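Local coordinates for protein 4-oxalmesaconate hydratase (Pseudomonas putida, PDB 5CGZ) that catalyses the zinc-dependent hydration of 4-carboxy-2-hydroxymuconate, the enol form of oxalomesaconate, in the third step of bacterial gallate degradation, at residues 15-20 / 182-186. Numbering follows the deposited sequence.
Sequences VWRAGG and KYAAI
Lys182 reaches from helix 179-186 to the backbone of helix 13-27, where Trp16 O accepts a hydrogen bond from its ammonium group; it illustrates how an aliphatic stem can lie along a neighbouring helix's backbone while polar partners hold its tip. With CG anti to the backbone N (chi1 175°) and every later torsion extended, the chain runs straight across the interface. CB and CG pass the backbone of Gly20, CD comes 3.5 Å from Gly20 N, and CE lies 3.5 Å from Val15 O. NZ then bonds to Trp16 O at 2.8 Å, standing 43° above the carbonyl plane, and forms a salt bridge with Glu226, whose carboxylate also accepts a hydrogen bond from Gly20 N. The axes of segments 15-20 and 182-186 run roughly antiparallel, at 154°, in a PIG-L-type Rossmann-like fold; helix 13-27 follows the first strand, 3-8, and begins at zinc ligand Asp13. Gly19, without a side chain, lets the backbones approach to 5.0 Å between its CA and that of Lys182. A methionine in place of Lys182 would probably leave Trp16 O and the Glu226 carboxylate without their cationic partner. Further along, Val15 CG1 meets Ala185 CB and Ile186 CG1, while Ile186 CG2 approaches Trp16 CZ3 obliquely at 3.9 Å.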
loop_
_atom_site.group_PDB
_atom_site.type_symbol
_atom_site.label_atom_id
_atom_site.label_comp_id
_atom_site.label_asym_id
_atom_site.label_seq_id
_atom_site.Cartn_x
_atom_site.Cartn_y
_atom_site.Cartn_z
ATOM N N VAL A 15 15.089 -11.580 23.615
ATOM C CA VAL A 15 14.605 -12.802 24.254
ATOM C C VAL A 15 13.195 -13.146 23.760
ATOM O O VAL A 15 12.961 -14.255 23.299
ATOM C CB VAL A 15 14.616 -12.688 25.805
ATOM C CG1 VAL A 15 14.020 -13.942 26.445
ATOM C CG2 VAL A 15 16.038 -12.467 26.307
ATOM N N TRP A 16 12.266 -12.194 23.826
ATOM C CA TRP A 16 10.900 -12.448 23.352
ATOM C C TRP A 16 10.849 -12.795 21.869
ATOM O O TRP A 16 10.102 -13.687 21.455
ATOM C CB TRP A 16 9.987 -11.238 23.572
ATOM C CG TRP A 16 9.985 -10.616 24.938
ATOM C CD1 TRP A 16 10.313 -9.326 25.247
ATOM C CD2 TRP A 16 9.596 -11.238 26.170
ATOM N NE1 TRP A 16 10.164 -9.111 26.599
ATOM C CE2 TRP A 16 9.729 -10.268 27.188
ATOM C CE3 TRP A 16 9.149 -12.519 26.513
ATOM C CZ2 TRP A 16 9.438 -10.541 28.525
ATOM C CZ3 TRP A 16 8.857 -12.789 27.841
ATOM C CH2 TRP A 16 9.006 -11.804 28.830
ATOM N N ARG A 17 11.639 -12.081 21.074
ATOM C CA ARG A 17 11.429 -12.022 19.622
ATOM C C ARG A 17 12.439 -12.807 18.800
ATOM O O ARG A 17 12.183 -13.092 17.632
ATOM C CB ARG A 17 11.449 -10.554 19.155
ATOM C CG ARG A 17 10.563 -9.678 20.000
ATOM C CD ARG A 17 10.414 -8.238 19.519
ATOM N NE ARG A 17 9.897 -7.502 20.666
ATOM C CZ ARG A 17 8.648 -7.612 21.108
ATOM N NH1 ARG A 17 7.772 -8.374 20.454
ATOM N NH2 ARG A 17 8.273 -6.950 22.188
ATOM N N ALA A 18 13.584 -13.142 19.394
ATOM C CA ALA A 18 14.670 -13.771 18.640
ATOM C C ALA A 18 15.310 -14.963 19.355
ATOM O O ALA A 18 16.269 -15.544 18.843
ATOM C CB ALA A 18 15.746 -12.730 18.320
ATOM N N GLY A 19 14.801 -15.312 20.538
ATOM C CA GLY A 19 15.396 -16.372 21.336
ATOM C C GLY A 19 15.529 -17.678 20.568
ATOM O O GLY A 19 16.585 -18.318 20.583
ATOM N N GLY A 20 14.461 -18.068 19.881
ATOM C CA GLY A 20 14.484 -19.272 19.065
ATOM C C GLY A 20 15.536 -19.207 17.973
ATOM O O GLY A 20 16.327 -20.132 17.812
ATOM N N LYS A 182 14.469 -21.435 24.422
ATOM C CA LYS A 182 13.848 -20.116 24.338
ATOM C C LYS A 182 13.006 -19.857 25.581
ATOM O O LYS A 182 13.029 -18.761 26.145
ATOM C CB LYS A 182 12.976 -19.949 23.087
ATOM C CG LYS A 182 12.236 -18.600 23.096
ATOM C CD LYS A 182 11.530 -18.262 21.786
ATOM C CE LYS A 182 11.069 -16.795 21.816
ATOM N NZ LYS A 182 10.492 -16.328 20.516
ATOM N N TYR A 183 12.269 -20.869 26.015
ATOM C CA TYR A 183 11.394 -20.685 27.167
ATOM C C TYR A 183 12.182 -20.506 28.470
ATOM O O TYR A 183 11.786 -19.731 29.346
ATOM C CB TYR A 183 10.420 -21.858 27.306
ATOM C CG TYR A 183 9.399 -21.597 28.386
ATOM C CD1 TYR A 183 8.449 -20.590 28.236
ATOM C CD2 TYR A 183 9.407 -22.326 29.573
ATOM C CE1 TYR A 183 7.518 -20.329 29.227
ATOM C CE2 TYR A 183 8.479 -22.067 30.576
ATOM C CZ TYR A 183 7.543 -21.067 30.395
ATOM O OH TYR A 183 6.626 -20.808 31.379
ATOM N N ALA A 184 13.295 -21.221 28.604
ATOM C CA ALA A 184 14.160 -21.027 29.766
ATOM C C ALA A 184 14.736 -19.614 29.766
ATOM O O ALA A 184 14.835 -18.976 30.813
ATOM C CB ALA A 184 15.278 -22.065 29.791
ATOM N N ALA A 185 15.103 -19.111 28.590
ATOM C CA ALA A 185 15.577 -17.729 28.498
ATOM C C ALA A 185 14.450 -16.762 28.866
ATOM O O ALA A 185 14.659 -15.769 29.564
ATOM C CB ALA A 185 16.103 -17.431 27.101
ATOM N N ILE A 186 13.248 -17.060 28.384
ATOM C CA ILE A 186 12.076 -16.248 28.692
ATOM C C ILE A 186 11.861 -16.139 30.206
ATOM O O ILE A 186 11.517 -15.073 30.727
ATOM C CB ILE A 186 10.819 -16.831 27.998
ATOM C CG1 ILE A 186 10.706 -16.275 26.573
ATOM C CG2 ILE A 186 9.551 -16.524 28.780
ATOM C CD1 ILE A 186 9.525 -16.825 25.810
#